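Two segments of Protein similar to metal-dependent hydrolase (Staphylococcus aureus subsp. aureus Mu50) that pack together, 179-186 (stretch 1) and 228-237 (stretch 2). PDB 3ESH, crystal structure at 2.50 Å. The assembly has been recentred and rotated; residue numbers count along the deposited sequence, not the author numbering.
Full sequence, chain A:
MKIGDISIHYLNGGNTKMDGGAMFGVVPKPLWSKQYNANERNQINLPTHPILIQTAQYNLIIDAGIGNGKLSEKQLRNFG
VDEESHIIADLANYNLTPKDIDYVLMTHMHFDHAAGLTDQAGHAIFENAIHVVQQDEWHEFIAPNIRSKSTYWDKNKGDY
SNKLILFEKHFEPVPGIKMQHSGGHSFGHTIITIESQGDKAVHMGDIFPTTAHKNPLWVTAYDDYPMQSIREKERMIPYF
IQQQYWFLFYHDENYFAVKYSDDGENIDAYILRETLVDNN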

HETATM    1  N   MSE A 179       4.449  21.452 -13.307  1.00 38.31           N
HETATM    2  CA  MSE A 179       4.855  20.057 -13.489  1.00 36.35           C
HETATM    3  C   MSE A 179       3.971  19.178 -12.624  1.00 38.54           C
HETATM    4  O   MSE A 179       3.590  19.576 -11.525  1.00 38.55           O
HETATM    5  CB  MSE A 179       6.311  19.885 -13.081  1.00 35.33           C
HETATM    6  CG  MSE A 179       7.198  20.744 -13.903  1.00 29.90           C
HETATM    7 SE   MSE A 179       8.981  20.604 -13.249  1.00 26.86          SE
HETATM    8  CE  MSE A 179       9.535  19.112 -14.239  1.00 21.68           C
ATOM      9  N   GLN A 180       3.655  17.981 -13.101  1.00 38.91           N
ATOM     10  CA  GLN A 180       2.780  17.089 -12.339  1.00 39.50           C
ATOM     11  C   GLN A 180       3.060  15.592 -12.517  1.00 39.39           C
ATOM     12  O   GLN A 180       2.987  15.046 -13.618  1.00 38.75           O
ATOM     13  CB  GLN A 180       1.333  17.402 -12.708  1.00 41.45           C
ATOM     14  CG  GLN A 180       0.313  16.590 -11.969  1.00 46.74           C
ATOM     15  CD  GLN A 180      -1.101  16.961 -12.375  1.00 51.39           C
ATOM     16  OE1 GLN A 180      -2.034  16.166 -12.220  1.00 53.27           O
ATOM     17  NE2 GLN A 180      -1.270  18.178 -12.896  1.00 50.30           N
ATOM     18  N   HIS A 181       3.377  14.939 -11.412  1.00 38.35           N
ATOM     19  CA  HIS A 181       3.684  13.509 -11.385  1.00 38.87           C
ATOM     20  C   HIS A 181       2.534  12.680 -11.951  1.00 38.87           C
ATOM     21  O   HIS A 181       1.445  12.679 -11.395  1.00 39.54           O
ATOM     22  CB  HIS A 181       3.966  13.083  -9.934  1.00 38.35           C
ATOM     23  CG  HIS A 181       4.373  11.649  -9.783  1.00 37.32           C
ATOM     24  ND1 HIS A 181       5.203  11.010 -10.674  1.00 37.87           N
ATOM     25  CD2 HIS A 181       4.128  10.760  -8.791  1.00 38.26           C
ATOM     26  CE1 HIS A 181       5.457   9.787 -10.237  1.00 34.51           C
ATOM     27  NE2 HIS A 181       4.819   9.613  -9.096  1.00 35.39           N
ATOM     28  N   SER A 182       2.773  11.973 -13.053  1.00 37.24           N
ATOM     29  CA  SER A 182       1.723  11.165 -13.659  1.00 35.49           C
ATOM     30  C   SER A 182       1.961   9.678 -13.483  1.00 35.44           C
ATOM     31  O   SER A 182       1.026   8.923 -13.255  1.00 35.54           O
ATOM     32  CB  SER A 182       1.583  11.458 -15.155  1.00 36.04           C
ATOM     33  OG  SER A 182       2.555  10.775 -15.912  1.00 31.31           O
ATOM     34  N   GLY A 183       3.212   9.258 -13.579  1.00 33.62           N
ATOM     35  CA  GLY A 183       3.510   7.851 -13.454  1.00 33.14           C
ATOM     36  C   GLY A 183       3.080   7.187 -14.738  1.00 32.83           C
ATOM     37  O   GLY A 183       2.812   7.867 -15.721  1.00 34.76           O
ATOM     38  N   GLY A 184       3.012   5.863 -14.748  1.00 32.85           N
ATOM     39  CA  GLY A 184       2.577   5.182 -15.954  1.00 33.50           C
ATOM     40  C   GLY A 184       3.721   4.735 -16.825  1.00 32.94           C
ATOM     41  O   GLY A 184       4.206   3.613 -16.669  1.00 34.94           O
ATOM     42  N   HIS A 185       4.151   5.590 -17.745  1.00 33.59           N
ATOM     43  CA  HIS A 185       5.270   5.247 -18.622  1.00 33.36           C
ATOM     44  C   HIS A 185       6.480   4.950 -17.763  1.00 34.66           C
ATOM     45  O   HIS A 185       7.284   4.062 -18.040  1.00 35.97           O
ATOM     46  CB  HIS A 185       5.615   6.428 -19.526  1.00 33.39           C
ATOM     47  CG  HIS A 185       6.795   6.184 -20.411  1.00 36.48           C
ATOM     48  ND1 HIS A 185       6.725   5.417 -21.552  1.00 35.56           N
ATOM     49  CD2 HIS A 185       8.085   6.586 -20.306  1.00 39.01           C
ATOM     50  CE1 HIS A 185       7.918   5.358 -22.114  1.00 37.22           C
ATOM     51  NE2 HIS A 185       8.762   6.057 -21.378  1.00 39.39           N
ATOM     52  N   SER A 186       6.591   5.725 -16.701  1.00 35.44           N
ATOM     53  CA  SER A 186       7.695   5.613 -15.769  1.00 36.91           C
ATOM     54  C   SER A 186       7.082   5.783 -14.390  1.00 35.12           C
ATOM     55  O   SER A 186       6.046   6.409 -14.262  1.00 35.28           O
ATOM     56  CB  SER A 186       8.674   6.752 -16.046  1.00 32.55           C
ATOM     57  OG  SER A 186       9.890   6.508 -15.416  1.00 34.00           O
ATOM     58  N   GLN A 228      -1.719   2.569 -15.022  1.00 29.47           N
ATOM     59  CA  GLN A 228      -1.686   3.940 -14.533  1.00 28.90           C
ATOM     60  C   GLN A 228      -1.650   4.906 -15.718  1.00 28.75           C
ATOM     61  O   GLN A 228      -2.163   6.014 -15.637  1.00 29.66           O
ATOM     62  CB  GLN A 228      -0.462   4.143 -13.622  1.00 28.23           C
ATOM     63  CG  GLN A 228      -0.187   5.590 -13.174  1.00 24.96           C
ATOM     64  CD  GLN A 228      -1.259   6.142 -12.255  1.00 28.43           C
ATOM     65  OE1 GLN A 228      -1.969   5.388 -11.568  1.00 29.17           O
ATOM     66  NE2 GLN A 228      -1.370   7.467 -12.209  1.00 26.47           N
ATOM     67  N   SER A 229      -1.036   4.471 -16.811  1.00 28.40           N
ATOM     68  CA  SER A 229      -0.956   5.286 -18.017  1.00 29.09           C
ATOM     69  C   SER A 229      -2.361   5.502 -18.556  1.00 30.52           C
ATOM     70  O   SER A 229      -2.747   6.608 -18.885  1.00 31.80           O
ATOM     71  CB  SER A 229      -0.118   4.591 -19.082  1.00 28.83           C
ATOM     72  OG  SER A 229       1.234   4.580 -18.703  1.00 30.82           O
ATOM     73  N   ILE A 230      -3.117   4.421 -18.652  1.00 30.84           N
ATOM     74  CA  ILE A 230      -4.473   4.491 -19.138  1.00 32.08           C
ATOM     75  C   ILE A 230      -5.304   5.378 -18.200  1.00 33.11           C
ATOM     76  O   ILE A 230      -6.051   6.248 -18.651  1.00 35.72           O
ATOM     77  CB  ILE A 230      -5.076   3.078 -19.225  1.00 30.93           C
ATOM     78  CG1 ILE A 230      -4.269   2.265 -20.243  1.00 32.79           C
ATOM     79  CG2 ILE A 230      -6.550   3.149 -19.591  1.00 31.81           C
ATOM     80  CD1 ILE A 230      -4.537   0.781 -20.209  1.00 31.23           C
ATOM     81  N   ARG A 231      -5.164   5.165 -16.897  1.00 32.05           N
ATOM     82  CA  ARG A 231      -5.899   5.954 -15.932  1.00 31.03           C
ATOM     83  C   ARG A 231      -5.681   7.439 -16.179  1.00 31.91           C
ATOM     84  O   ARG A 231      -6.633   8.202 -16.258  1.00 32.03           O
ATOM     85  CB  ARG A 231      -5.468   5.613 -14.506  1.00 30.91           C
ATOM     86  CG  ARG A 231      -6.168   6.431 -13.418  1.00 29.98           C
ATOM     87  CD  ARG A 231      -5.574   6.128 -12.036  1.00 30.65           C
ATOM     88  NE  ARG A 231      -6.105   6.996 -10.994  1.00 31.30           N
ATOM     89  CZ  ARG A 231      -7.199   6.741 -10.275  1.00 31.77           C
ATOM     90  NH1 ARG A 231      -7.892   5.623 -10.480  1.00 31.70           N
ATOM     91  NH2 ARG A 231      -7.602   7.603  -9.343  1.00 30.13           N
ATOM     92  N   GLU A 232      -4.427   7.849 -16.312  1.00 32.03           N
ATOM     93  CA  GLU A 232      -4.101   9.264 -16.534  1.00 34.86           C
ATOM     94  C   GLU A 232      -4.634   9.785 -17.867  1.00 34.17           C
ATOM     95  O   GLU A 232      -5.218  10.867 -17.926  1.00 34.12           O
ATOM     96  CB  GLU A 232      -2.585   9.488 -16.464  1.00 37.38           C
ATOM     97  CG  GLU A 232      -1.971   9.149 -15.131  1.00 40.99           C
ATOM     98  CD  GLU A 232      -2.421  10.083 -14.023  1.00 44.97           C
ATOM     99  OE1 GLU A 232      -2.107  11.292 -14.084  1.00 48.24           O
ATOM    100  OE2 GLU A 232      -3.091   9.610 -13.092  1.00 48.17           O
ATOM    101  N   LYS A 233      -4.420   9.026 -18.934  1.00 34.24           N
ATOM    102  CA  LYS A 233      -4.893   9.412 -20.257  1.00 34.70           C
ATOM    103  C   LYS A 233      -6.417   9.502 -20.296  1.00 36.36           C
ATOM    104  O   LYS A 233      -6.966  10.431 -20.886  1.00 37.06           O
ATOM    105  CB  LYS A 233      -4.412   8.402 -21.312  1.00 33.42           C
ATOM    106  CG  LYS A 233      -2.900   8.411 -21.538  1.00 33.84           C
ATOM    107  CD  LYS A 233      -2.461   7.339 -22.517  1.00 31.86           C
ATOM    108  CE  LYS A 233      -2.911   7.650 -23.920  1.00 31.47           C
ATOM    109  NZ  LYS A 233      -2.495   6.558 -24.841  1.00 33.30           N
ATOM    110  N   GLU A 234      -7.095   8.538 -19.671  1.00 37.43           N
ATOM    111  CA  GLU A 234      -8.558   8.526 -19.648  1.00 38.97           C
ATOM    112  C   GLU A 234      -9.134   9.814 -19.069  1.00 39.23           C
ATOM    113  O   GLU A 234     -10.165  10.296 -19.531  1.00 39.85           O
ATOM    114  CB  GLU A 234      -9.079   7.334 -18.839  1.00 40.40           C
ATOM    115  CG  GLU A 234     -10.577   7.400 -18.561  1.00 44.60           C
ATOM    116  CD  GLU A 234     -11.082   6.265 -17.673  1.00 48.13           C
ATOM    117  OE1 GLU A 234     -10.544   6.101 -16.561  1.00 47.89           O
ATOM    118  OE2 GLU A 234     -12.017   5.545 -18.084  1.00 49.05           O
ATOM    119  N   ARG A 235      -8.457  10.390 -18.081  1.00 39.10           N
ATOM    120  CA  ARG A 235      -8.967  11.598 -17.463  1.00 39.84           C
ATOM    121  C   ARG A 235      -8.388  12.913 -17.981  1.00 39.60           C
ATOM    122  O   ARG A 235      -9.124  13.879 -18.168  1.00 38.87           O
ATOM    123  CB  ARG A 235      -8.806  11.517 -15.940  1.00 40.87           C
ATOM    124  CG  ARG A 235      -7.845  12.533 -15.370  1.00 44.06           C
ATOM    125  CD  ARG A 235      -7.905  12.604 -13.860  1.00 46.27           C
ATOM    126  NE  ARG A 235      -6.992  13.631 -13.380  1.00 49.79           N
ATOM    127  CZ  ARG A 235      -5.668  13.523 -13.387  1.00 51.45           C
ATOM    128  NH1 ARG A 235      -5.093  12.414 -13.843  1.00 51.36           N
ATOM    129  NH2 ARG A 235      -4.917  14.534 -12.966  1.00 52.45           N
HETATM  130  N   MSE A 236      -7.082  12.959 -18.215  1.00 38.66           N
HETATM  131  CA  MSE A 236      -6.435  14.182 -18.696  1.00 38.35           C
HETATM  132  C   MSE A 236      -6.886  14.646 -20.076  1.00 39.95           C
HETATM  133  O   MSE A 236      -7.362  15.771 -20.226  1.00 40.65           O
HETATM  134  CB  MSE A 236      -4.916  14.016 -18.719  1.00 36.66           C
HETATM  135  CG  MSE A 236      -4.343  13.707 -17.375  1.00 37.00           C
HETATM  136 SE   MSE A 236      -2.421  13.604 -17.537  1.00 33.60          SE
HETATM  137  CE  MSE A 236      -2.062  14.378 -15.848  1.00 38.54           C
ATOM    138  N   ILE A 237      -6.730  13.788 -21.085  1.00 38.07           N
ATOM    139  CA  ILE A 237      -7.086  14.140 -22.457  1.00 37.92           C
ATOM    140  C   ILE A 237      -8.478  14.760 -22.634  1.00 37.70           C
ATOM    141  O   ILE A 237      -8.609  15.817 -23.250  1.00 37.11           O
ATOM    142  CB  ILE A 237      -6.885  12.920 -23.389  1.00 36.76           C
ATOM    143  CG1 ILE A 237      -5.397  12.562 -23.407  1.00 37.45           C
ATOM    144  CG2 ILE A 237      -7.357  13.228 -24.796  1.00 34.06           C
ATOM    145  CD1 ILE A 237      -5.037  11.333 -24.227  1.00 37.29           C
TER

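Which hydrogen bonds join the two segments? The better one runs from Gln228 NE2 to Ser182 O, 3.0 Å apart with an angle of 153° at the hydrogen, so a helix side chain caters for a carbonyl of the loop that follows the strand. The second, from Arg235 NH2 to Gln180 OE1, is weak: the atoms lie 3.4 Å apart and the angle is only 131°. Gln180 OE1 sits at the edge of the guanidinium, near its plane, where the N-H groups point.

What do the charged groups contribute? The salt bridge here lies within the helix, between Arg235 NH1 and Glu232 OE1 at 3.2 Å. It ties together two side chains that both face the first segment. Arg235 thus uses one terminal nitrogen for Glu232 and the other for Gln180, while Glu232 CG packs 3.5 Å from Ser182 O.

Why can the loop come so near the helix at Gly184? The CA atoms of Gly184 and Ser229 are just 4.1 Å apart, and Ser229 OG approaches Gly184 CA to 3.1 Å. A CB on Gly184 would point toward the helix and fall 2.5 Å from Ser229 OG, a clash; the backbone angles of 95/-90 also call for glycine by themselves. His185 N lies 3.2 Å from Ser229 OG, but the angle is too poor for a hydrogen bond, and that hydroxyl is bonded elsewhere in the structure.

Where is the contact simply packing? Gln228 CG rests 3.6 Å from Gly184 N, so the aliphatic part of this side chain lines the loop while its amide reaches Ser182. Farther along the helix, the selenomethionine Met236 brings CE to 4.0 Å from Gln180 OE1. In all, the two segments bury a modest 308 Å², counting both sides.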